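Local coordinates for protein peptide ABC transporter permease (Staphylococcus hominis, PDB 6HZP) that probably carries small peptides and peptide-like prodrugs such as 5-aminolevulinic acid across the membrane, driven by the proton gradient, at residues A[269-274]-A[424-429]; A[289-294]-A[363-368]. All coordinates share one frame; numbering follows the deposited sequence.

Both contacts lie on the same side of the chain's centre in this major facilitator superfamily transporter, with centres about 18 Å apart. Interaction 1 sits at the junction of the extra helix hairpin 217-243/249-273 with the C-terminal six-helix bundle, interaction 2 inside that bundle. Along the chain they are nested: helix 249-273 ends in interaction 1, helix 279-303 supplies residues 289-294 to interaction 2, residues 363-368 are the N-cap and first turn of helix 364-389, and the loop 424-429 closes interaction 1. Nearest atoms come within about 4 Å without touching. Each contact joins distant parts, 150 and 69 residues apart, while the short connection between helices 249-273 and 279-303 links the two.

Interaction 1: residues A[269-274]-A[424-429]; sequences TTMLRS and LAPKAF
A Met-aromatic contact, Met271 beside the ring of Phe429, joins the last turn of helix 249-273 to the connection between helices 397-423 and 430-451. Phe429 sits at the N-cap of helix 430-451 and ends a type I beta turn that starts at Pro426, closed by the 3.1 Å bond from Phe429 N to Pro426 O. With CG anti to its own carbonyl carbon (chi1 -68°), the phenyl group reaches across to helix 249-273; two side chains of the helix and Ser274, just past its end, meet it.

The methionine chain runs alongside the phenylalanine, pointing the other way. Met271 CG does the touching, 3.7 Å from Phe429 CD2 and approaching the ring obliquely. The thioether lies further along: Met271 SD is 5.5 Å from the centroid of the Phe429 ring and 47° off its normal, so the sulfur is not stacked squarely on the face. The same sulfur reaches the proline that opens the turn, with Met271 SD 4.3 Å from Pro426 CD.

At the far edge of the ring, near its plane, Ser274 OG comes within 3.4 Å of Phe429 CE1. Standing anti to the backbone N, this hydroxyl is fixed beside the ring edge by its hydrogen bond with Asp276 N. Thr270 is set crosswise to the phenyl group and brings its methyl, CG2, to 3.9 Å from Phe429 CE2; its hydroxyl is bonded back to Ile266 O.

Val277 adds to the apolar surroundings of Phe429 and Pro426, while Met433 and Val436 of helix 430-451 pack on Met271. With Phe429 as the main link, the extra hairpin of bacterial POT transporters, helices 217-243 and 249-273 between the two six-helix bundles, here docks on the C-terminal bundle at the 424-429 loop.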
loop_
_atom_site.group_PDB
_atom_site.type_symbol
_atom_site.label_atom_id
_atom_site.label_comp_id
_atom_site.label_asym_id
_atom_site.label_seq_id
_atom_site.Cartn_x
_atom_site.Cartn_y
_atom_site.Cartn_z
ATOM N N THR A 269 3.075 11.332 19.779
ATOM C CA THR A 269 3.010 12.372 20.809
ATOM C C THR A 269 1.645 12.419 21.509
ATOM O O THR A 269 1.608 12.633 22.718
ATOM C CB THR A 269 3.402 13.740 20.221
ATOM O OG1 THR A 269 4.662 13.614 19.559
ATOM C CG2 THR A 269 3.503 14.832 21.283
ATOM N N THR A 270 0.536 12.198 20.772
ATOM C CA THR A 270 -0.811 12.186 21.359
ATOM C C THR A 270 -0.951 11.003 22.322
ATOM O O THR A 270 -1.373 11.199 23.455
ATOM C CB THR A 270 -1.877 12.159 20.254
ATOM O OG1 THR A 270 -1.737 13.334 19.459
ATOM C CG2 THR A 270 -3.296 12.092 20.798
ATOM N N MET A 271 -0.577 9.789 21.875
ATOM C CA MET A 271 -0.636 8.575 22.704
ATOM C C MET A 271 0.250 8.661 23.964
ATOM O O MET A 271 -0.146 8.143 25.008
ATOM C CB MET A 271 -0.270 7.320 21.886
ATOM C CG MET A 271 -1.429 6.769 21.090
ATOM S SD MET A 271 -0.981 5.375 20.028
ATOM C CE MET A 271 -0.292 6.241 18.640
ATOM N N LEU A 272 1.435 9.295 23.870
ATOM C CA LEU A 272 2.336 9.428 25.019
ATOM C C LEU A 272 1.856 10.528 25.988
ATOM O O LEU A 272 1.877 10.309 27.200
ATOM C CB LEU A 272 3.782 9.691 24.560
ATOM C CG LEU A 272 4.451 8.558 23.759
ATOM C CD1 LEU A 272 5.747 9.028 23.132
ATOM C CD2 LEU A 272 4.707 7.334 24.615
ATOM N N ARG A 273 1.387 11.680 25.460
ATOM C CA ARG A 273 0.890 12.790 26.287
ATOM C C ARG A 273 -0.542 12.586 26.831
ATOM O O ARG A 273 -0.982 13.404 27.639
ATOM C CB ARG A 273 0.969 14.128 25.520
ATOM C CG ARG A 273 2.395 14.585 25.253
ATOM C CD ARG A 273 2.475 15.949 24.586
ATOM N NE ARG A 273 2.206 17.049 25.524
ATOM C CZ ARG A 273 1.043 17.686 25.683
ATOM N NH1 ARG A 273 -0.022 17.345 24.959
ATOM N NH2 ARG A 273 0.934 18.666 26.572
ATOM N N SER A 274 -1.273 11.533 26.411
ATOM C CA SER A 274 -2.645 11.314 26.887
ATOM C C SER A 274 -2.705 10.875 28.349
ATOM O O SER A 274 -1.751 10.294 28.869
ATOM C CB SER A 274 -3.363 10.282 26.022
ATOM O OG SER A 274 -4.697 10.075 26.461
ATOM N N LEU A 424 0.013 -4.133 21.088
ATOM C CA LEU A 424 0.633 -2.959 21.720
ATOM C C LEU A 424 -0.323 -1.752 21.788
ATOM O O LEU A 424 0.056 -0.741 22.373
ATOM C CB LEU A 424 1.912 -2.513 20.969
ATOM C CG LEU A 424 3.001 -3.551 20.674
ATOM C CD1 LEU A 424 4.040 -2.966 19.745
ATOM C CD2 LEU A 424 3.683 -4.031 21.943
ATOM N N ALA A 425 -1.519 -1.821 21.166
ATOM C CA ALA A 425 -2.458 -0.698 21.154
ATOM C C ALA A 425 -3.073 -0.382 22.518
ATOM O O ALA A 425 -3.656 -1.284 23.126
ATOM C CB ALA A 425 -3.580 -0.969 20.175
ATOM N N PRO A 426 -3.072 0.899 22.969
ATOM C CA PRO A 426 -3.768 1.226 24.226
ATOM C C PRO A 426 -5.287 1.070 24.080
ATOM O O PRO A 426 -5.805 1.184 22.967
ATOM C CB PRO A 426 -3.370 2.688 24.495
ATOM C CG PRO A 426 -2.277 2.999 23.539
ATOM C CD PRO A 426 -2.463 2.104 22.372
ATOM N N LYS A 427 -5.997 0.818 25.196
ATOM C CA LYS A 427 -7.456 0.611 25.222
ATOM C C LYS A 427 -8.240 1.716 24.489
ATOM O O LYS A 427 -9.175 1.400 23.756
ATOM C CB LYS A 427 -7.950 0.491 26.680
ATOM C CG LYS A 427 -9.401 0.024 26.839
ATOM C CD LYS A 427 -9.937 0.348 28.230
ATOM C CE LYS A 427 -11.401 0.023 28.400
ATOM N NZ LYS A 427 -11.639 -1.433 28.583
ATOM N N ALA A 428 -7.864 2.997 24.682
ATOM C CA ALA A 428 -8.556 4.141 24.067
ATOM C C ALA A 428 -8.016 4.565 22.686
ATOM O O ALA A 428 -8.660 5.384 22.027
ATOM C CB ALA A 428 -8.507 5.332 25.016
ATOM N N PHE A 429 -6.847 4.040 22.259
ATOM C CA PHE A 429 -6.187 4.431 21.013
ATOM C C PHE A 429 -5.985 3.253 20.047
ATOM O O PHE A 429 -4.917 3.125 19.446
ATOM C CB PHE A 429 -4.850 5.116 21.361
ATOM C CG PHE A 429 -5.028 6.451 22.040
ATOM C CD1 PHE A 429 -5.157 6.536 23.419
ATOM C CD2 PHE A 429 -5.057 7.623 21.302
ATOM C CE1 PHE A 429 -5.333 7.770 24.044
ATOM C CE2 PHE A 429 -5.225 8.855 21.928
ATOM C CZ PHE A 429 -5.366 8.921 23.294
#

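Interaction 2: residues A[289-294]-A[363-368]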
loop_
_atom_site.group_PDB
_atom_site.type_symbol
_atom_site.label_atom_id
_atom_site.label_comp_id
_atom_site.label_asym_id
_atom_site.label_seq_id
_atom_site.Cartn_x
_atom_site.Cartn_y
_atom_site.Cartn_z
ATOM N N ILE A 289 8.326 2.787 18.756
ATOM C CA ILE A 289 9.041 3.834 18.015
ATOM C C ILE A 289 10.188 3.205 17.196
ATOM O O ILE A 289 10.197 3.406 15.986
ATOM C CB ILE A 289 9.495 5.037 18.905
ATOM C CG1 ILE A 289 8.275 5.758 19.525
ATOM C CG2 ILE A 289 10.338 6.038 18.095
ATOM C CD1 ILE A 289 8.611 6.657 20.731
ATOM N N PRO A 290 11.122 2.405 17.772
ATOM C CA PRO A 290 12.160 1.772 16.929
ATOM C C PRO A 290 11.588 0.766 15.925
ATOM O O PRO A 290 12.164 0.598 14.855
ATOM C CB PRO A 290 13.098 1.097 17.939
ATOM C CG PRO A 290 12.703 1.618 19.270
ATOM C CD PRO A 290 11.268 1.995 19.179
ATOM N N LEU A 291 10.460 0.107 16.257
ATOM C CA LEU A 291 9.796 -0.817 15.335
ATOM C C LEU A 291 9.211 -0.031 14.152
ATOM O O LEU A 291 9.276 -0.515 13.025
ATOM C CB LEU A 291 8.688 -1.616 16.044
ATOM C CG LEU A 291 9.156 -2.588 17.128
ATOM C CD1 LEU A 291 7.990 -3.098 17.945
ATOM C CD2 LEU A 291 9.874 -3.770 16.533
ATOM N N PHE A 292 8.673 1.193 14.405
ATOM C CA PHE A 292 8.137 2.056 13.347
ATOM C C PHE A 292 9.263 2.436 12.367
ATOM O O PHE A 292 9.037 2.434 11.161
ATOM C CB PHE A 292 7.462 3.330 13.929
ATOM C CG PHE A 292 6.887 4.259 12.880
ATOM C CD1 PHE A 292 7.687 5.202 12.249
ATOM C CD2 PHE A 292 5.554 4.167 12.500
ATOM C CE1 PHE A 292 7.179 6.000 11.223
ATOM C CE2 PHE A 292 5.051 4.962 11.465
ATOM C CZ PHE A 292 5.864 5.879 10.844
ATOM N N ILE A 293 10.467 2.747 12.894
ATOM C CA ILE A 293 11.641 3.115 12.093
ATOM C C ILE A 293 12.058 1.923 11.215
ATOM O O ILE A 293 12.382 2.119 10.046
ATOM C CB ILE A 293 12.813 3.604 13.003
ATOM C CG1 ILE A 293 12.452 4.901 13.790
ATOM C CG2 ILE A 293 14.106 3.797 12.203
ATOM C CD1 ILE A 293 12.112 6.135 12.954
ATOM N N LEU A 294 12.042 0.695 11.778
ATOM C CA LEU A 294 12.396 -0.523 11.040
ATOM C C LEU A 294 11.372 -0.804 9.934
ATOM O O LEU A 294 11.765 -1.124 8.810
ATOM C CB LEU A 294 12.513 -1.740 11.980
ATOM C CG LEU A 294 13.705 -1.761 12.947
ATOM C CD1 LEU A 294 13.572 -2.896 13.939
ATOM C CD2 LEU A 294 15.015 -1.874 12.216
ATOM N N SER A 363 11.274 -12.542 19.118
ATOM C CA SER A 363 10.523 -11.369 19.564
ATOM C C SER A 363 10.047 -10.555 18.359
ATOM O O SER A 363 10.437 -10.841 17.228
ATOM C CB SER A 363 11.388 -10.494 20.469
ATOM O OG SER A 363 12.634 -10.185 19.870
ATOM N N LEU A 364 9.216 -9.533 18.601
ATOM C CA LEU A 364 8.717 -8.657 17.539
ATOM C C LEU A 364 9.882 -7.873 16.928
ATOM O O LEU A 364 9.924 -7.701 15.715
ATOM C CB LEU A 364 7.658 -7.680 18.076
ATOM C CG LEU A 364 6.328 -8.318 18.515
ATOM C CD1 LEU A 364 6.260 -8.537 20.040
ATOM C CD2 LEU A 364 5.153 -7.488 18.050
ATOM N N ALA A 365 10.847 -7.445 17.764
ATOM C CA ALA A 365 12.032 -6.711 17.312
ATOM C C ALA A 365 12.951 -7.555 16.434
ATOM O O ALA A 365 13.504 -7.029 15.468
ATOM C CB ALA A 365 12.803 -6.178 18.509
ATOM N N ILE A 366 13.118 -8.849 16.762
ATOM C CA ILE A 366 13.963 -9.758 15.984
ATOM C C ILE A 366 13.309 -10.040 14.630
ATOM O O ILE A 366 14.021 -10.101 13.630
ATOM C CB ILE A 366 14.327 -11.039 16.788
ATOM C CG1 ILE A 366 15.349 -10.679 17.887
ATOM C CG2 ILE A 366 14.892 -12.139 15.868
ATOM C CD1 ILE A 366 15.483 -11.697 19.028
ATOM N N LYS A 367 11.967 -10.161 14.584
ATOM C CA LYS A 367 11.245 -10.367 13.322
ATOM C C LYS A 367 11.308 -9.104 12.447
ATOM O O LYS A 367 11.520 -9.220 11.239
ATOM C CB LYS A 367 9.790 -10.786 13.565
ATOM C CG LYS A 367 9.656 -12.204 14.103
ATOM C CD LYS A 367 8.206 -12.634 14.175
ATOM C CE LYS A 367 8.012 -13.866 15.015
ATOM N NZ LYS A 367 6.581 -14.104 15.310
ATOM N N PHE A 368 11.164 -7.906 13.060
ATOM C CA PHE A 368 11.279 -6.619 12.351
ATOM C C PHE A 368 12.731 -6.391 11.876
ATOM O O PHE A 368 12.937 -5.818 10.807
ATOM C CB PHE A 368 10.811 -5.428 13.228
ATOM C CG PHE A 368 9.380 -4.991 12.999
ATOM C CD1 PHE A 368 8.317 -5.764 13.449
ATOM C CD2 PHE A 368 9.096 -3.785 12.373
ATOM C CE1 PHE A 368 7.000 -5.359 13.237
ATOM C CE2 PHE A 368 7.778 -3.385 12.161
ATOM C CZ PHE A 368 6.738 -4.173 12.599
#
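Leu291 stands across the Phe368 side chain where two neighbouring helices of the MFS bundle, 279-303 and 364-389, run nearly parallel: the axes of their short segments approach to 10.1 Å and are inclined by 16°. Leu291 brings a methyl onto the phenyl ring as an off-centre CH-pi contact, with its CD2 4.2 Å from the centroid of the Phe368 ring and 29° from the normal. Leu291 CG lies anti to the carbonyl carbon (chi1 -66°), and from there the CD2 branch also reaches the backbone of the facing helix, at 3.7 Å from Ala365 CA. Phe368 CD2 comes 3.3 Å from Leu291 O, a plain contact and not a hydrogen bond.

Leu294, one turn further on, meets Phe368 differently. Its CB lies at the ring edge, near the plane, while its CD1 packs at 3.8 Å against Phe368 CB. The phenyl group is thus bordered by one leucine over a face and the other at its rim. Leu413 and Thr416 of helix 397-423 also touch Phe368, and Thr475 and Ile478 of helix 460-479 touch Leu294, embedding the pair. Thr372 OG1 lies within hydrogen-bonding reach of both Leu294 O and Phe368 O, shared between them.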